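Local coordinates for protein vestitone reductase (Medicago sativa, PDB 2P4H) that catalyses the NADPH-dependent, stereospecific reduction of (3R)-vestitone to DMI, the penultimate step in making the defence compound medicarpin, at residues I17-S20 with L21-G25; H234-L237 with L238-V242; A312-C315 with C316-K319. All coordinates share one frame; numbering follows the deposited sequence.

Overall arrangement
Each of the three contacts lies within one continuous run of chain, so none closes a long loop, and they follow one another in series without nesting or crossing. Contact 1 covers the C-terminal end of helix 12-23, in the first beta-alpha-beta unit of the Rossmann sheet. Contact 2 covers the end of helix 227-239 and the residues that follow it; this helix packs beside helix 12-23, where I17, S20, L21 and N24 meet H234 and I235, and the two centres are about 15 Å apart. Contact 3, on helix 305-319 near the C terminus, packs on helix 201-206 through A312 and C316; its nearest atoms lie about 9 Å from contact 1 and about 18 Å from contact 2.

Contact 1 of 3, residues I17-S20 with L21-G25; sequences IIKS and LLENG
K19 sends CG anti to the backbone N (chi1 172°) and bends only at its last torsion, while E23, one turn later, turns CG anti to its own carbonyl carbon (chi1 -56°) and stays extended beyond it. These settings bring the ammonium and carboxylate together as an i to i+4 salt bridge, K19 NZ lying 2.7 Å from E23 OE2 and approaching from above the carboxylate plane. The other oxygen is reached through a water that accepts from K19 NZ and donates to E23 OE1 at 2.8 Å, so both carboxylate oxygens are engaged.

The buried side of the helix is built differently. I17 CG2 lies alongside L21 CD1 at 3.8 Å, and I18 CG2 pairs with L22 CD1 at 4.0 Å, each isoleucine pointing the same way as its leucine. F79 covers the first pair and V28 of strand 27-31 the second, as expected for the helix of a beta-alpha-beta unit, and I18 also borders the glycine-rich turn predicted to bind NADP(+).

At the helix end S20 O is gripped twice by N24. N24 N donates to S20 O at 3.0 Å and N24 ND2 to the same S20 O at 2.8 Å, reaching the oxygen from opposite faces of the carbonyl plane. G25, at positive phi, is the C-prime residue of a Schellman motif, with Y26 N reaching back to L21 O. The chemistry thus divides the turn: apolar branches seat it on the sheet, a charged pair bridges its outer side, and an asparagine amide adds a second donor where the helical hydrogen-bond ladder runs out.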
ATOM      1  N   ILE A  17       8.893  -3.441   2.426  1.00 11.93           N
ATOM      2  CA  ILE A  17       8.518  -4.782   2.851  1.00 12.17           C
ATOM      3  C   ILE A  17       9.718  -5.731   2.752  1.00 12.42           C
ATOM      4  O   ILE A  17       9.892  -6.600   3.608  1.00 13.64           O
ATOM      5  CB  ILE A  17       7.320  -5.301   2.018  1.00 12.86           C
ATOM      6  CG1 ILE A  17       6.041  -4.608   2.502  1.00 13.67           C
ATOM      7  CG2 ILE A  17       7.192  -6.817   2.141  1.00 14.79           C
ATOM      8  CD1 ILE A  17       4.781  -5.011   1.753  1.00 15.01           C
ATOM      9  N   ILE A  18      10.550  -5.565   1.725  1.00 12.67           N
ATOM     10  CA  ILE A  18      11.734  -6.413   1.587  1.00 12.96           C
ATOM     11  C   ILE A  18      12.663  -6.143   2.774  1.00 13.46           C
ATOM     12  O   ILE A  18      13.195  -7.070   3.385  1.00 14.52           O
ATOM     13  CB  ILE A  18      12.478  -6.129   0.262  1.00 13.23           C
ATOM     14  CG1 ILE A  18      11.654  -6.674  -0.910  1.00 13.85           C
ATOM     15  CG2 ILE A  18      13.874  -6.754   0.290  1.00 14.50           C
ATOM     16  CD1 ILE A  18      12.253  -6.413  -2.268  1.00 15.35           C
ATOM     17  N   LYS A  19      12.845  -4.866   3.095  1.00 14.35           N
ATOM     18  CA  LYS A  19      13.682  -4.463   4.223  1.00 14.12           C
ATOM     19  C   LYS A  19      13.172  -5.143   5.496  1.00 14.82           C
ATOM     20  O   LYS A  19      13.938  -5.750   6.250  1.00 15.61           O
ATOM     21  CB  LYS A  19      13.621  -2.939   4.378  1.00 14.30           C
ATOM     22  CG  LYS A  19      14.298  -2.382   5.616  1.00 16.03           C
ATOM     23  CD  LYS A  19      14.143  -0.868   5.659  1.00 16.95           C
ATOM     24  CE  LYS A  19      14.741  -0.258   6.920  1.00 19.13           C
ATOM     25  NZ  LYS A  19      14.015  -0.665   8.151  1.00 20.62           N
ATOM     26  N   SER A  20      11.866  -5.044   5.716  1.00 14.31           N
ATOM     27  CA  SER A  20      11.213  -5.623   6.883  1.00 14.23           C
ATOM     28  C   SER A  20      11.354  -7.141   6.952  1.00 13.57           C
ATOM     29  O   SER A  20      11.653  -7.700   8.009  1.00 15.32           O
ATOM     30  CB  SER A  20       9.730  -5.245   6.873  1.00 14.22           C
ATOM     31  OG  SER A  20       9.013  -5.921   7.890  1.00 18.56           O
ATOM     32  N   LEU A  21      11.126  -7.812   5.830  1.00 13.43           N
ATOM     33  CA  LEU A  21      11.235  -9.266   5.793  1.00 13.24           C
ATOM     34  C   LEU A  21      12.640  -9.723   6.166  1.00 14.31           C
ATOM     35  O   LEU A  21      12.810 -10.666   6.940  1.00 15.48           O
ATOM     36  CB  LEU A  21      10.871  -9.786   4.400  1.00 13.24           C
ATOM     37  CG  LEU A  21       9.375  -9.818   4.076  1.00 14.49           C
ATOM     38  CD1 LEU A  21       9.171 -10.043   2.584  1.00 14.52           C
ATOM     39  CD2 LEU A  21       8.704 -10.923   4.889  1.00 15.50           C
ATOM     40  N   LEU A  22      13.646  -9.051   5.621  1.00 15.10           N
ATOM     41  CA  LEU A  22      15.024  -9.414   5.912  1.00 16.22           C
ATOM     42  C   LEU A  22      15.348  -9.187   7.386  1.00 17.24           C
ATOM     43  O   LEU A  22      16.043  -9.994   8.005  1.00 19.61           O
ATOM     44  CB  LEU A  22      15.975  -8.615   5.017  1.00 16.20           C
ATOM     45  CG  LEU A  22      15.927  -8.960   3.522  1.00 16.66           C
ATOM     46  CD1 LEU A  22      16.786  -7.981   2.744  1.00 16.65           C
ATOM     47  CD2 LEU A  22      16.411 -10.389   3.299  1.00 16.76           C
ATOM     48  N   GLU A  23      14.837  -8.100   7.954  1.00 17.33           N
ATOM     49  CA  GLU A  23      15.082  -7.794   9.361  1.00 18.29           C
ATOM     50  C   GLU A  23      14.425  -8.826  10.267  1.00 19.32           C
ATOM     51  O   GLU A  23      14.908  -9.092  11.369  1.00 21.45           O
ATOM     52  CB  GLU A  23      14.530  -6.413   9.721  1.00 20.07           C
ATOM     53  CG  GLU A  23      15.062  -5.275   8.878  1.00 22.07           C
ATOM     54  CD  GLU A  23      14.442  -3.942   9.252  1.00 22.21           C
ATOM     55  OE1 GLU A  23      13.237  -3.921   9.581  1.00 24.40           O
ATOM     56  OE2 GLU A  23      15.155  -2.920   9.204  1.00 24.22           O
ATOM     57  N   ASN A  24      13.324  -9.406   9.798  1.00 19.18           N
ATOM     58  CA  ASN A  24      12.581 -10.383  10.581  1.00 20.20           C
ATOM     59  C   ASN A  24      12.947 -11.848  10.364  1.00 20.22           C
ATOM     60  O   ASN A  24      12.204 -12.742  10.771  1.00 22.28           O
ATOM     61  CB  ASN A  24      11.081 -10.170  10.371  1.00 20.95           C
ATOM     62  CG  ASN A  24      10.554  -8.975  11.150  1.00 23.42           C
ATOM     63  OD1 ASN A  24      10.475  -9.011  12.378  1.00 27.33           O
ATOM     64  ND2 ASN A  24      10.207  -7.908  10.441  1.00 23.34           N
ATOM     65  N   GLY A  25      14.084 -12.092   9.720  1.00 20.12           N
ATOM     66  CA  GLY A  25      14.535 -13.458   9.516  1.00 19.66           C
ATOM     67  C   GLY A  25      14.091 -14.217   8.282  1.00 20.01           C
ATOM     68  O   GLY A  25      14.369 -15.409   8.166  1.00 20.09           O
TER
HETATM   69  O   HOH W   1      11.489  -1.883   8.939  1.00 25.89           O

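Contact 2 of 3, residues H234-L237 with L238-V242; sequences HIYL and LENSV
Y236 and N240 meet at the C-terminal end of helix 227-239 in a Rossmann-type domain, the asparagine amide lying stacked over one face of the tyrosine ring. The two planes are 23° apart, and N240 ND2 sits 3.2 Å above the ring plane, offset toward the rim nearest CD1 and CE1. N240 CB also lies over that face, in a CH-pi contact 4.2 Å from the centroid of the Y236 ring. The same ND2 donates to Y236 O at 2.9 Å, a bond of 162° at the hydrogen with the oxygen in the amide plane. N240 N adds a second bond to this carbonyl.

What sets the ring in place is its first torsion, CG anti to the backbone N (chi1 -178°), and its hydroxyl, bonded to A297 O. Replacing Y236 by an alanine would probably leave the N240 amide without its stacking surface, though still tied to the backbone carbonyl, and A297 O without its hydroxyl partner.

One residue earlier, I235 CG2 lies beside the E239 carboxylate, 3.5 Å from E239 CD, while E239 OE2 is bonded to the Y26 hydroxyl. Farther out, R119 of strand 119-125 binds the carbonyls of L237 and V242, holding the chain as it leaves the helix. There the side chains of L237 and V242 cross at about a right angle, L237 CD2 touching V242 CG2 at 3.6 Å.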
ATOM      1  N   HIS A 234       1.536  -7.444   6.966  1.00 11.60           N
ATOM      2  CA  HIS A 234       1.792  -8.504   5.993  1.00 12.13           C
ATOM      3  C   HIS A 234       2.355  -9.732   6.701  1.00 11.90           C
ATOM      4  O   HIS A 234       1.892 -10.852   6.488  1.00 12.74           O
ATOM      5  CB  HIS A 234       2.798  -8.040   4.929  1.00 11.46           C
ATOM      6  CG  HIS A 234       2.193  -7.220   3.830  1.00 11.45           C
ATOM      7  ND1 HIS A 234       1.970  -7.715   2.562  1.00 14.66           N
ATOM      8  CD2 HIS A 234       1.784  -5.930   3.807  1.00  8.38           C
ATOM      9  CE1 HIS A 234       1.450  -6.763   1.806  1.00  9.00           C
ATOM     10  NE2 HIS A 234       1.327  -5.671   2.538  1.00 13.39           N
ATOM     11  N   ILE A 235       3.357  -9.518   7.545  1.00 12.61           N
ATOM     12  CA  ILE A 235       3.975 -10.622   8.264  1.00 13.56           C
ATOM     13  C   ILE A 235       2.980 -11.272   9.224  1.00 13.42           C
ATOM     14  O   ILE A 235       2.923 -12.495   9.337  1.00 13.75           O
ATOM     15  CB  ILE A 235       5.231 -10.136   9.021  1.00 13.76           C
ATOM     16  CG1 ILE A 235       6.291  -9.689   8.008  1.00 15.36           C
ATOM     17  CG2 ILE A 235       5.779 -11.251   9.907  1.00 16.06           C
ATOM     18  CD1 ILE A 235       7.541  -9.088   8.634  1.00 17.06           C
ATOM     19  N   TYR A 236       2.181 -10.454   9.901  1.00 12.72           N
ATOM     20  CA  TYR A 236       1.188 -10.973  10.834  1.00 12.58           C
ATOM     21  C   TYR A 236       0.186 -11.894  10.136  1.00 14.07           C
ATOM     22  O   TYR A 236      -0.096 -13.000  10.605  1.00 13.87           O
ATOM     23  CB  TYR A 236       0.428  -9.823  11.504  1.00 12.51           C
ATOM     24  CG  TYR A 236      -0.583 -10.302  12.520  1.00 13.28           C
ATOM     25  CD1 TYR A 236      -0.197 -10.601  13.827  1.00 13.08           C
ATOM     26  CD2 TYR A 236      -1.911 -10.520  12.158  1.00 13.41           C
ATOM     27  CE1 TYR A 236      -1.108 -11.109  14.745  1.00 13.12           C
ATOM     28  CE2 TYR A 236      -2.832 -11.033  13.068  1.00 12.68           C
ATOM     29  CZ  TYR A 236      -2.424 -11.323  14.360  1.00 13.83           C
ATOM     30  OH  TYR A 236      -3.333 -11.822  15.264  1.00 16.05           O
ATOM     31  N   LEU A 237      -0.355 -11.439   9.012  1.00 12.92           N
ATOM     32  CA  LEU A 237      -1.338 -12.225   8.277  1.00 13.40           C
ATOM     33  C   LEU A 237      -0.733 -13.468   7.629  1.00 13.85           C
ATOM     34  O   LEU A 237      -1.442 -14.434   7.346  1.00 14.75           O
ATOM     35  CB  LEU A 237      -2.031 -11.340   7.240  1.00 13.23           C
ATOM     36  CG  LEU A 237      -2.875 -10.241   7.900  1.00 12.64           C
ATOM     37  CD1 LEU A 237      -3.320  -9.222   6.863  1.00 16.66           C
ATOM     38  CD2 LEU A 237      -4.074 -10.870   8.600  1.00 14.89           C
ATOM     39  N   LEU A 238       0.572 -13.446   7.393  1.00 13.39           N
ATOM     40  CA  LEU A 238       1.247 -14.602   6.820  1.00 13.95           C
ATOM     41  C   LEU A 238       1.460 -15.659   7.905  1.00 15.42           C
ATOM     42  O   LEU A 238       1.312 -16.856   7.654  1.00 16.87           O
ATOM     43  CB  LEU A 238       2.610 -14.201   6.248  1.00 14.44           C
ATOM     44  CG  LEU A 238       3.561 -15.355   5.899  1.00 14.84           C
ATOM     45  CD1 LEU A 238       2.999 -16.165   4.741  1.00 16.07           C
ATOM     46  CD2 LEU A 238       4.929 -14.796   5.544  1.00 15.01           C
ATOM     47  N   GLU A 239       1.796 -15.204   9.111  1.00 15.64           N
ATOM     48  CA  GLU A 239       2.083 -16.100  10.234  1.00 16.63           C
ATOM     49  C   GLU A 239       0.883 -16.546  11.065  1.00 17.43           C
ATOM     50  O   GLU A 239       0.957 -17.555  11.768  1.00 19.60           O
ATOM     51  CB  GLU A 239       3.111 -15.448  11.168  1.00 18.92           C
ATOM     52  CG  GLU A 239       4.397 -14.999  10.483  1.00 21.13           C
ATOM     53  CD  GLU A 239       5.405 -14.401  11.454  1.00 23.48           C
ATOM     54  OE1 GLU A 239       4.982 -13.811  12.474  1.00 26.24           O
ATOM     55  OE2 GLU A 239       6.622 -14.503  11.191  1.00 26.15           O
ATOM     56  N   ASN A 240      -0.212 -15.797  11.001  1.00 15.49           N
ATOM     57  CA  ASN A 240      -1.409 -16.127  11.770  1.00 16.30           C
ATOM     58  C   ASN A 240      -2.562 -16.508  10.852  1.00 17.15           C
ATOM     59  O   ASN A 240      -2.999 -15.716  10.014  1.00 17.21           O
ATOM     60  CB  ASN A 240      -1.785 -14.940  12.656  1.00 17.29           C
ATOM     61  CG  ASN A 240      -0.721 -14.637  13.694  1.00 18.54           C
ATOM     62  OD1 ASN A 240      -0.717 -15.214  14.784  1.00 21.35           O
ATOM     63  ND2 ASN A 240       0.201 -13.746  13.354  1.00 17.95           N
ATOM     64  N   SER A 241      -3.055 -17.729  11.034  1.00 17.51           N
ATOM     65  CA  SER A 241      -4.129 -18.280  10.216  1.00 18.33           C
ATOM     66  C   SER A 241      -5.529 -17.712  10.425  1.00 17.47           C
ATOM     67  O   SER A 241      -6.505 -18.463  10.508  1.00 18.71           O
ATOM     68  CB  SER A 241      -4.168 -19.802  10.390  1.00 19.64           C
ATOM     69  OG  SER A 241      -4.382 -20.150  11.745  1.00 24.06           O
ATOM     70  N   VAL A 242      -5.634 -16.390  10.507  1.00 15.53           N
ATOM     71  CA  VAL A 242      -6.939 -15.754  10.660  1.00 14.48           C
ATOM     72  C   VAL A 242      -7.634 -15.865   9.300  1.00 13.42           C
ATOM     73  O   VAL A 242      -6.990 -16.163   8.295  1.00 14.39           O
ATOM     74  CB  VAL A 242      -6.799 -14.273  11.090  1.00 14.11           C
ATOM     75  CG1 VAL A 242      -6.146 -14.198  12.463  1.00 16.07           C
ATOM     76  CG2 VAL A 242      -5.974 -13.500  10.074  1.00 15.47           C
TER

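Contact 3 of 3, residues A312-C315 with C316-K319; sequences AIQC and CKEK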
ATOM      1  N   ALA A 312       8.615  10.245   8.196  1.00 11.87           N
ATOM      2  CA  ALA A 312       8.582  10.768   6.839  1.00 12.42           C
ATOM      3  C   ALA A 312       9.393  12.063   6.735  1.00 11.33           C
ATOM      4  O   ALA A 312      10.187  12.239   5.812  1.00 11.57           O
ATOM      5  CB  ALA A 312       7.137  11.016   6.409  1.00 12.67           C
ATOM      6  N   ILE A 313       9.195  12.966   7.688  1.00 12.10           N
ATOM      7  CA  ILE A 313       9.901  14.239   7.674  1.00 11.56           C
ATOM      8  C   ILE A 313      11.413  14.086   7.823  1.00 11.75           C
ATOM      9  O   ILE A 313      12.172  14.695   7.062  1.00 12.45           O
ATOM     10  CB  ILE A 313       9.320  15.180   8.754  1.00 12.26           C
ATOM     11  CG1 ILE A 313       7.946  15.677   8.289  1.00 12.15           C
ATOM     12  CG2 ILE A 313      10.263  16.348   9.017  1.00 13.11           C
ATOM     13  CD1 ILE A 313       7.143  16.395   9.353  1.00 13.22           C
ATOM     14  N   GLN A 314      11.860  13.266   8.771  1.00 12.49           N
ATOM     15  CA  GLN A 314      13.298  13.069   8.951  1.00 13.11           C
ATOM     16  C   GLN A 314      13.916  12.429   7.708  1.00 13.43           C
ATOM     17  O   GLN A 314      15.025  12.788   7.300  1.00 14.73           O
ATOM     18  CB  GLN A 314      13.589  12.191  10.174  1.00 14.31           C
ATOM     19  CG  GLN A 314      13.125  12.763  11.511  1.00 15.64           C
ATOM     20  CD  GLN A 314      13.488  14.227  11.698  1.00 17.92           C
ATOM     21  OE1 GLN A 314      14.558  14.677  11.280  1.00 20.22           O
ATOM     22  NE2 GLN A 314      12.603  14.975  12.343  1.00 17.86           N
ATOM     23  N   CYS A 315      13.204  11.484   7.098  1.00 12.50           N
ATOM     24  CA  CYS A 315      13.717  10.817   5.908  1.00 13.42           C
ATOM     25  C   CYS A 315      13.828  11.827   4.769  1.00 13.81           C
ATOM     26  O   CYS A 315      14.830  11.862   4.051  1.00 13.81           O
ATOM     27  CB  CYS A 315      12.803   9.653   5.508  1.00 13.18           C
ATOM     28  SG  CYS A 315      13.497   8.577   4.229  1.00 13.94           S
ATOM     29  N   CYS A 316      12.806  12.661   4.611  1.00 12.91           N
ATOM     30  CA  CYS A 316      12.828  13.675   3.565  1.00 13.04           C
ATOM     31  C   CYS A 316      13.983  14.653   3.765  1.00 14.50           C
ATOM     32  O   CYS A 316      14.631  15.062   2.801  1.00 15.68           O
ATOM     33  CB  CYS A 316      11.503  14.437   3.532  1.00 13.75           C
ATOM     34  SG  CYS A 316      10.164  13.523   2.739  1.00 14.02           S
ATOM     35  N   LYS A 317      14.239  15.032   5.013  1.00 14.72           N
ATOM     36  CA  LYS A 317      15.336  15.954   5.309  1.00 15.48           C
ATOM     37  C   LYS A 317      16.674  15.326   4.933  1.00 16.48           C
ATOM     38  O   LYS A 317      17.523  15.968   4.311  1.00 18.32           O
ATOM     39  CB  LYS A 317      15.330  16.319   6.795  1.00 15.97           C
ATOM     40  CG  LYS A 317      14.178  17.229   7.197  1.00 17.31           C
ATOM     41  CD  LYS A 317      14.003  17.286   8.705  1.00 18.43           C
ATOM     42  CE  LYS A 317      15.243  17.813   9.408  1.00 21.58           C
ATOM     43  NZ  LYS A 317      15.060  17.791  10.890  1.00 22.26           N
ATOM     44  N   GLU A 318      16.855  14.064   5.304  1.00 16.24           N
ATOM     45  CA  GLU A 318      18.088  13.343   5.012  1.00 16.55           C
ATOM     46  C   GLU A 318      18.353  13.229   3.517  1.00 17.45           C
ATOM     47  O   GLU A 318      19.499  13.336   3.068  1.00 19.15           O
ATOM     48  CB  GLU A 318      18.021  11.932   5.598  1.00 18.65           C
ATOM     49  CG  GLU A 318      18.037  11.862   7.112  1.00 21.54           C
ATOM     50  CD  GLU A 318      17.656  10.485   7.625  1.00 23.77           C
ATOM     51  OE1 GLU A 318      17.841   9.496   6.880  1.00 27.27           O
ATOM     52  OE2 GLU A 318      17.180  10.388   8.775  1.00 25.81           O
ATOM     53  N   LYS A 319      17.289  13.018   2.750  1.00 16.26           N
ATOM     54  CA  LYS A 319      17.408  12.837   1.311  1.00 15.82           C
ATOM     55  C   LYS A 319      17.292  14.095   0.454  1.00 15.95           C
ATOM     56  O   LYS A 319      17.384  14.021  -0.774  1.00 16.94           O
ATOM     57  CB  LYS A 319      16.402  11.776   0.861  1.00 15.15           C
ATOM     58  CG  LYS A 319      16.689  10.405   1.466  1.00 18.29           C
ATOM     59  CD  LYS A 319      15.730   9.339   0.965  1.00 17.64           C
ATOM     60  CE  LYS A 319      16.070   7.974   1.545  1.00 20.21           C
ATOM     61  NZ  LYS A 319      17.422   7.499   1.125  1.00 22.37           N
TER
HETATM   62  O   HOH W   2      12.914  17.672  13.477  1.00 32.73           O
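The carboxamide of Q314 meets K317 at its oxygen edge: K317 NZ lies in the plane of the amide, on a lone pair of Q314 OE1, 3.2 Å away. The nitrogen of the same flat group is used twice over, as Q314 NE2 donates to D310 OD1, one turn earlier on the helix, and to a water at 2.9 Å that K317 NZ also reaches weakly. With both ends engaged, the amide is fixed in its rotation. The other flat group, the carboxylate of E318, runs back along the helix. Its main tie is a salt bridge from E318 OE1 to R193.

Q314 reaches its partner by folding at chi2 (-46°), which lays its chain beside that of K317, itself kinked at chi3 (60°). I313 CG2 meets K317 CD at 3.9 Å, roughly at right angles to the approach of Q314 OE1, so the aliphatic part of K317 is shared between an isoleucine branch and the glutamine oxygen. C315 SG lies 3.8 Å from K319 CE, a van der Waals contact.

C316 N to A312 O and K319 N to C315 O are i to i+4 backbone bonds. A312 and C316 face I203 of helix 201-206, and I313 lies against Y267. Chemically, the contact separates an apolar strip seated on the protein from a polar rim, where the K317 ammonium is met by a neutral amide oxygen and, weakly, by a water, while D310 holds the other end of that amide.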